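Local coordinates for protein elongation factor 1-beta (Pyrococcus horikoshii OT-3, PDB 7CSL) that probably promotes exchange of GDP for GTP on elongation factor EF-1-alpha, readying it to form the ternary complex with aminoacyl-tRNA, at residues D22-K27 with V51-Y56. Sequence-based numbering, arbitrary orientation.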
loop_
_atom_site.group_PDB
_atom_site.type_symbol
_atom_site.label_atom_id
_atom_site.label_comp_id
_atom_site.label_asym_id
_atom_site.label_seq_id
_atom_site.Cartn_x
_atom_site.Cartn_y
_atom_site.Cartn_z
ATOM N N ASP C 22 19.143 -6.027 -21.058
ATOM C CA ASP C 22 18.457 -6.911 -22.038
ATOM C C ASP C 22 18.655 -8.400 -21.670
ATOM O O ASP C 22 17.732 -9.233 -21.750
ATOM C CB ASP C 22 18.935 -6.629 -23.482
ATOM C CG ASP C 22 18.635 -5.190 -23.951
ATOM O OD1 ASP C 22 17.592 -4.604 -23.570
ATOM O OD2 ASP C 22 19.454 -4.631 -24.697
ATOM N N GLU C 23 19.863 -8.717 -21.234
ATOM C CA GLU C 23 20.230 -10.062 -20.835
ATOM C C GLU C 23 19.523 -10.448 -19.547
ATOM O O GLU C 23 19.040 -11.576 -19.419
ATOM C CB GLU C 23 21.741 -10.117 -20.644
ATOM C CG GLU C 23 22.323 -11.466 -20.274
ATOM C CD GLU C 23 23.840 -11.394 -20.116
ATOM O OE1 GLU C 23 24.344 -11.926 -19.105
ATOM O OE2 GLU C 23 24.515 -10.780 -20.982
ATOM N N LEU C 24 19.482 -9.496 -18.608
ATOM C CA LEU C 24 18.870 -9.678 -17.300
ATOM C C LEU C 24 17.342 -9.828 -17.430
ATOM O O LEU C 24 16.738 -10.765 -16.871
ATOM C CB LEU C 24 19.251 -8.514 -16.346
ATOM C CG LEU C 24 18.537 -8.534 -14.999
ATOM C CD1 LEU C 24 18.978 -9.767 -14.211
ATOM C CD2 LEU C 24 18.805 -7.287 -14.186
ATOM N N GLU C 25 16.723 -8.961 -18.213
ATOM C CA GLU C 25 15.285 -9.095 -18.487
ATOM C C GLU C 25 14.932 -10.483 -18.980
ATOM O O GLU C 25 14.017 -11.111 -18.461
ATOM C CB GLU C 25 14.847 -8.075 -19.516
ATOM C CG GLU C 25 13.343 -8.021 -19.772
ATOM C CD GLU C 25 12.993 -6.932 -20.754
ATOM O OE1 GLU C 25 13.703 -5.904 -20.732
ATOM O OE2 GLU C 25 12.023 -7.102 -21.536
ATOM N N GLU C 26 15.679 -10.948 -19.979
ATOM C CA GLU C 26 15.441 -12.251 -20.592
ATOM C C GLU C 26 15.521 -13.383 -19.565
ATOM O O GLU C 26 14.769 -14.352 -19.673
ATOM C CB GLU C 26 16.431 -12.507 -21.755
ATOM C CG GLU C 26 15.992 -13.607 -22.720
ATOM C CD GLU C 26 17.144 -14.274 -23.478
ATOM O OE1 GLU C 26 17.843 -13.578 -24.255
ATOM O OE2 GLU C 26 17.335 -15.506 -23.311
ATOM N N LYS C 27 16.462 -13.277 -18.619
ATOM C CA LYS C 27 16.684 -14.309 -17.595
ATOM C C LYS C 27 15.588 -14.312 -16.555
ATOM O O LYS C 27 15.131 -15.376 -16.082
ATOM C CB LYS C 27 18.037 -14.117 -16.873
ATOM C CG LYS C 27 19.198 -14.895 -17.499
ATOM C CD LYS C 27 20.537 -14.182 -17.359
ATOM C CE LYS C 27 21.731 -15.097 -17.648
ATOM N NZ LYS C 27 22.415 -15.559 -16.397
ATOM N N VAL C 51 19.485 1.420 -13.360
ATOM C CA VAL C 51 18.182 1.368 -13.992
ATOM C C VAL C 51 17.438 0.165 -13.426
ATOM O O VAL C 51 17.912 -0.945 -13.533
ATOM C CB VAL C 51 18.326 1.300 -15.505
ATOM C CG1 VAL C 51 16.953 1.188 -16.172
ATOM C CG2 VAL C 51 19.055 2.567 -16.004
ATOM N N ALA C 52 16.295 0.407 -12.791
ATOM C CA ALA C 52 15.415 -0.690 -12.360
ATOM C C ALA C 52 14.607 -1.259 -13.549
ATOM O O ALA C 52 14.299 -0.555 -14.532
ATOM C CB ALA C 52 14.479 -0.216 -11.272
ATOM N N LEU C 53 14.330 -2.549 -13.468
ATOM C CA LEU C 53 13.364 -3.235 -14.326
ATOM C C LEU C 53 12.094 -3.395 -13.471
ATOM O O LEU C 53 12.155 -3.943 -12.365
ATOM C CB LEU C 53 13.868 -4.597 -14.728
ATOM C CG LEU C 53 14.832 -4.819 -15.916
ATOM C CD1 LEU C 53 15.853 -3.743 -16.095
ATOM C CD2 LEU C 53 15.505 -6.165 -15.744
ATOM N N LYS C 54 10.968 -2.930 -13.995
ATOM C CA LYS C 54 9.655 -3.074 -13.350
ATOM C C LYS C 54 8.774 -4.046 -14.129
ATOM O O LYS C 54 8.336 -3.769 -15.224
ATOM C CB LYS C 54 9.015 -1.703 -13.183
ATOM C CG LYS C 54 9.620 -0.941 -12.008
ATOM C CD LYS C 54 9.297 0.547 -12.069
ATOM C CE LYS C 54 7.826 0.876 -11.897
ATOM N NZ LYS C 54 7.115 1.096 -13.190
ATOM N N PHE C 55 8.607 -5.230 -13.548
ATOM C CA PHE C 55 7.816 -6.320 -14.070
ATOM C C PHE C 55 6.361 -6.246 -13.598
ATOM O O PHE C 55 6.090 -6.318 -12.414
ATOM C CB PHE C 55 8.420 -7.652 -13.609
ATOM C CG PHE C 55 9.715 -8.005 -14.308
ATOM C CD1 PHE C 55 10.891 -7.361 -13.982
ATOM C CD2 PHE C 55 9.750 -8.984 -15.297
ATOM C CE1 PHE C 55 12.072 -7.697 -14.625
ATOM C CE2 PHE C 55 10.919 -9.323 -15.942
ATOM C CZ PHE C 55 12.069 -8.670 -15.627
ATOM N N TYR C 56 5.443 -6.134 -14.542
ATOM C CA TYR C 56 4.001 -6.136 -14.274
ATOM C C TYR C 56 3.550 -7.593 -14.310
ATOM O O TYR C 56 3.130 -8.114 -15.348
ATOM C CB TYR C 56 3.288 -5.239 -15.262
ATOM C CG TYR C 56 3.638 -3.799 -15.023
ATOM C CD1 TYR C 56 4.933 -3.317 -15.287
ATOM C CD2 TYR C 56 2.717 -2.922 -14.485
ATOM C CE1 TYR C 56 5.291 -2.008 -15.012
ATOM C CE2 TYR C 56 3.056 -1.583 -14.231
ATOM C CZ TYR C 56 4.350 -1.131 -14.499
ATOM O OH TYR C 56 4.730 0.190 -14.254
#
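L53 on strand 50-59 reaches across to L24 and E25 on helix 21-29, and its side chain is the one to follow. Its CB leaves the strand toward the helix, and CG is set anti to the carbonyl carbon (chi1 -83°), where the branch divides. Of its two methyls, CD2 makes the close contacts with residues 22-27; L53 also packs on L21 and L28 of the same helix. L53 CD2 meets L24 CD2 at 3.8 Å and L24 CG at 3.9 Å, with the two leucine side chains crossing at a slant. L53 CD2 also lies 3.9 Å from E25 N, so one methyl touches both the side chain of one helix residue and the main chain of the next. A chi1 of 174° puts L24 CG opposite the backbone N and beside the carbonyl carbon, bringing the tip of the side chain nearer the strand than its CB direction suggests.

The chain is an alpha-beta sandwich of ferredoxin-like topology: helices 21-29 and 67-75 pack on one face of a four-stranded antiparallel sheet in the order 37-47, 50-59, 6-14, 80-90, and strand 50-59 is an inner strand. Here helix and strand segments run at 27° to each other, with axes 10.3 Å apart at closest.

Two residues along, F55 points from the same face, its ring end coming nearer the helix than its CB. F55 CZ lies 4.2 Å from E25 O, which sits at the ring edge, near its plane; F55 CZ is 4.4 Å from E25 CG. The F55 side chain also touches L28, and its ring meets that of F74 of helix 67-75. Beyond CG, the carboxylate of E25 forms salt bridges through OE2 with K29 and through OE1 with R43 of strand 37-47.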